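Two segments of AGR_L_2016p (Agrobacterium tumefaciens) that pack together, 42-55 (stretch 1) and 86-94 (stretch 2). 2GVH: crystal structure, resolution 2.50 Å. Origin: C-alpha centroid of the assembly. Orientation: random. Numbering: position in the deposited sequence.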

# COMPACT_ATOMS: atom_id res chain seq x y z
N HIS B 42 -6.73 -4.28 -9.97
CA HIS B 42 -7.74 -4.00 -8.98
C HIS B 42 -9.01 -4.83 -9.23
O HIS B 42 -9.60 -5.44 -8.30
CB HIS B 42 -8.04 -2.51 -8.92
CG HIS B 42 -8.66 -2.07 -7.64
ND1 HIS B 42 -9.38 -0.90 -7.52
CD2 HIS B 42 -8.68 -2.65 -6.41
CE1 HIS B 42 -9.81 -0.77 -6.28
NE2 HIS B 42 -9.39 -1.81 -5.58
N HIS B 43 -9.43 -4.88 -10.49
CA HIS B 43 -10.60 -5.66 -10.84
C HIS B 43 -10.40 -7.10 -10.37
O HIS B 43 -11.21 -7.62 -9.60
CB HIS B 43 -10.85 -5.61 -12.35
CG HIS B 43 -12.21 -6.10 -12.75
ND1 HIS B 43 -12.52 -7.44 -12.83
CD2 HIS B 43 -13.33 -5.42 -13.08
CE1 HIS B 43 -13.79 -7.57 -13.20
NE2 HIS B 43 -14.30 -6.36 -13.35
N GLY B 44 -9.28 -7.68 -10.79
CA GLY B 44 -8.97 -9.09 -10.54
C GLY B 44 -8.79 -9.44 -9.08
O GLY B 44 -8.94 -10.60 -8.70
N THR B 45 -8.46 -8.44 -8.25
CA THR B 45 -8.26 -8.66 -6.83
C THR B 45 -9.49 -8.30 -6.03
O THR B 45 -9.81 -8.97 -5.05
CB THR B 45 -7.07 -7.85 -6.26
OG1 THR B 45 -7.21 -6.46 -6.60
CG2 THR B 45 -5.76 -8.40 -6.77
N LEU B 46 -10.18 -7.25 -6.45
CA LEU B 46 -11.37 -6.81 -5.75
C LEU B 46 -12.54 -7.77 -5.98
O LEU B 46 -13.28 -8.07 -5.06
CB LEU B 46 -11.75 -5.40 -6.16
CG LEU B 46 -12.77 -4.80 -5.21
CD1 LEU B 46 -12.32 -3.48 -4.70
CD2 LEU B 46 -14.07 -4.67 -5.94
N PHE B 47 -12.72 -8.25 -7.20
CA PHE B 47 -13.67 -9.32 -7.44
C PHE B 47 -12.87 -10.60 -7.29
O PHE B 47 -12.55 -11.32 -8.25
CB PHE B 47 -14.31 -9.17 -8.80
CG PHE B 47 -15.05 -7.88 -8.97
CD1 PHE B 47 -16.26 -7.68 -8.34
CD2 PHE B 47 -14.52 -6.85 -9.75
CE1 PHE B 47 -16.95 -6.50 -8.48
CE2 PHE B 47 -15.21 -5.67 -9.92
CZ PHE B 47 -16.43 -5.49 -9.27
N GLY B 48 -12.51 -10.84 -6.03
CA GLY B 48 -11.48 -11.81 -5.66
C GLY B 48 -11.23 -11.55 -4.19
O GLY B 48 -12.13 -11.05 -3.47
N GLY B 49 -10.01 -11.84 -3.77
CA GLY B 49 -9.66 -11.88 -2.35
C GLY B 49 -9.77 -10.53 -1.66
O GLY B 49 -10.19 -10.44 -0.51
N THR B 50 -9.41 -9.47 -2.38
CA THR B 50 -9.46 -8.18 -1.79
C THR B 50 -10.89 -7.83 -1.49
O THR B 50 -11.20 -7.26 -0.40
CB THR B 50 -8.81 -7.13 -2.68
OG1 THR B 50 -7.44 -7.50 -2.89
CG2 THR B 50 -8.81 -5.78 -2.00
N GLY B 51 -11.78 -8.17 -2.43
CA GLY B 51 -13.21 -8.00 -2.20
C GLY B 51 -13.55 -8.60 -0.84
O GLY B 51 -14.27 -7.99 -0.02
N LEU B 52 -13.01 -9.79 -0.60
CA LEU B 52 -13.26 -10.47 0.66
C LEU B 52 -12.75 -9.65 1.83
O LEU B 52 -13.50 -9.39 2.76
CB LEU B 52 -12.63 -11.86 0.68
CG LEU B 52 -13.60 -12.86 0.08
CD1 LEU B 52 -12.95 -14.21 -0.08
CD2 LEU B 52 -14.83 -12.95 0.94
N ALA B 53 -11.48 -9.26 1.77
CA ALA B 53 -10.88 -8.44 2.82
C ALA B 53 -11.71 -7.19 3.20
O ALA B 53 -11.86 -6.88 4.37
CB ALA B 53 -9.45 -8.04 2.39
N LEU B 54 -12.28 -6.52 2.21
CA LEU B 54 -13.05 -5.30 2.43
C LEU B 54 -14.34 -5.62 3.08
O LEU B 54 -14.78 -4.87 3.96
CB LEU B 54 -13.30 -4.52 1.14
CG LEU B 54 -12.12 -3.79 0.53
CD1 LEU B 54 -12.53 -2.73 -0.49
CD2 LEU B 54 -11.36 -3.12 1.58
N MSE B 55 -14.95 -6.73 2.70
CA MSE B 55 -16.14 -7.18 3.41
C MSE B 55 -15.82 -7.41 4.89
O MSE B 55 -16.60 -7.03 5.76
CB MSE B 55 -16.68 -8.45 2.79
CG MSE B 55 -17.18 -8.26 1.36
SE MSE B 55 -17.84 -9.95 0.54
CE MSE B 55 -19.56 -9.97 1.38
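Stretch 2 86-94: RIGHIVEFT

The most unusual feature of this contact is an aromatic pair between Phe47 and His89. The edge of the Phe47 ring points at the face of the His89 ring. The ring centroids lie 5.6 Å apart and the planes meet at 76°. The nearest atoms are Phe47 CZ and His89 ND1, at 4.1 Å.

Phe47 sits at a break in stretch 1. Helix 42-46 ends just before it, Gly48 takes the N-cap position, and a second helix runs from 49 to 55 and beyond. Stretch 2 starts as loop at Arg86 and becomes an extended strand from His89 to Thr94, which also continues. This strand runs in roughly the same sense as helix 49-55. Their directions differ by 40°, and the axes come within 9.4 Å.

The strand alternates its side chains. His89, Val91 and Phe93 point toward stretch 1, while Ile90, Glu92 and Thr94 do not reach it. Val91 packs against Leu46, with Leu46 CD2 3.9 Å from Val91 CG2. Phe47 CZ also lies 4.4 Å from Val91 CG2.

Phe93 has the largest covered area of any residue here. Leu54 CB lies over one face of its ring, 3.8 Å from the centroid, in a CH-pi contact. Leu54 CD1 is 3.6 Å from Phe93 CE1. Met55, a selenomethionine, meets the ring edge, with its CG 3.6 Å from Phe93 CD2. Gly51 O approaches Phe93 CE2 at 3.5 Å.

The loop of stretch 2 meets the first helix through His43. His43 NE2 is 3.7 Å from Arg86 CA, and the ring edge faces Ile87 O, 3.7 Å from His43 CD2. The side chains of Arg86 and Ile87 are modelled only to CB. No hydrogen bond joins the modelled atoms of the two stretches; what the model holds is mainly apolar and aromatic packing.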

# COMPACT_ATOMS: atom_id res chain seq x y z
N ARG B 86 -15.47 -6.55 -17.27
CA ARG B 86 -14.21 -5.84 -16.97
C ARG B 86 -14.26 -4.28 -16.95
O ARG B 86 -13.20 -3.60 -16.93
CB ARG B 86 -13.11 -6.34 -17.93
N ILE B 87 -15.48 -3.72 -16.97
CA ILE B 87 -15.73 -2.28 -16.91
C ILE B 87 -15.29 -1.65 -15.55
O ILE B 87 -14.59 -2.30 -14.73
CB ILE B 87 -17.25 -1.98 -17.19
N GLY B 88 -15.69 -0.41 -15.31
CA GLY B 88 -15.37 0.26 -14.04
C GLY B 88 -16.54 0.30 -13.10
O GLY B 88 -17.68 0.39 -13.56
N HIS B 89 -16.28 0.26 -11.78
CA HIS B 89 -17.35 0.19 -10.79
C HIS B 89 -17.14 1.05 -9.51
O HIS B 89 -16.05 1.12 -8.95
CB HIS B 89 -17.54 -1.28 -10.34
CG HIS B 89 -18.04 -2.19 -11.41
ND1 HIS B 89 -17.20 -2.80 -12.32
CD2 HIS B 89 -19.30 -2.59 -11.72
CE1 HIS B 89 -17.92 -3.54 -13.15
NE2 HIS B 89 -19.19 -3.42 -12.80
N ILE B 90 -18.18 1.67 -9.02
CA ILE B 90 -18.14 2.07 -7.62
C ILE B 90 -18.67 0.93 -6.78
O ILE B 90 -19.79 0.48 -7.00
CB ILE B 90 -18.96 3.30 -7.29
CG1 ILE B 90 -18.43 4.51 -8.02
CG2 ILE B 90 -18.83 3.57 -5.83
CD1 ILE B 90 -19.39 5.69 -8.00
N VAL B 91 -17.88 0.49 -5.81
CA VAL B 91 -18.23 -0.72 -5.04
C VAL B 91 -18.51 -0.39 -3.60
O VAL B 91 -17.67 0.16 -2.91
CB VAL B 91 -17.13 -1.81 -5.18
CG1 VAL B 91 -17.60 -3.10 -4.65
CG2 VAL B 91 -16.87 -2.01 -6.63
N GLU B 92 -19.70 -0.73 -3.15
CA GLU B 92 -20.10 -0.36 -1.81
C GLU B 92 -20.22 -1.55 -0.91
O GLU B 92 -20.91 -2.49 -1.23
CB GLU B 92 -21.43 0.38 -1.83
CG GLU B 92 -21.73 1.08 -0.52
CD GLU B 92 -23.09 1.78 -0.48
OE1 GLU B 92 -23.79 1.82 -1.50
OE2 GLU B 92 -23.47 2.28 0.59
N PHE B 93 -19.56 -1.50 0.24
CA PHE B 93 -19.65 -2.55 1.23
C PHE B 93 -20.46 -2.04 2.43
O PHE B 93 -20.07 -1.08 3.09
CB PHE B 93 -18.26 -2.98 1.65
CG PHE B 93 -17.40 -3.45 0.50
CD1 PHE B 93 -16.82 -2.53 -0.37
CD2 PHE B 93 -17.15 -4.79 0.30
CE1 PHE B 93 -16.03 -2.95 -1.43
CE2 PHE B 93 -16.37 -5.22 -0.74
CZ PHE B 93 -15.79 -4.29 -1.62
N THR B 94 -21.55 -2.69 2.72
CA THR B 94 -22.43 -2.26 3.85
C THR B 94 -22.46 -3.35 4.89
O THR B 94 -22.50 -4.52 4.53
CB THR B 94 -23.88 -2.09 3.44
OG1 THR B 94 -24.23 -3.26 2.72
CG2 THR B 94 -24.10 -0.96 2.53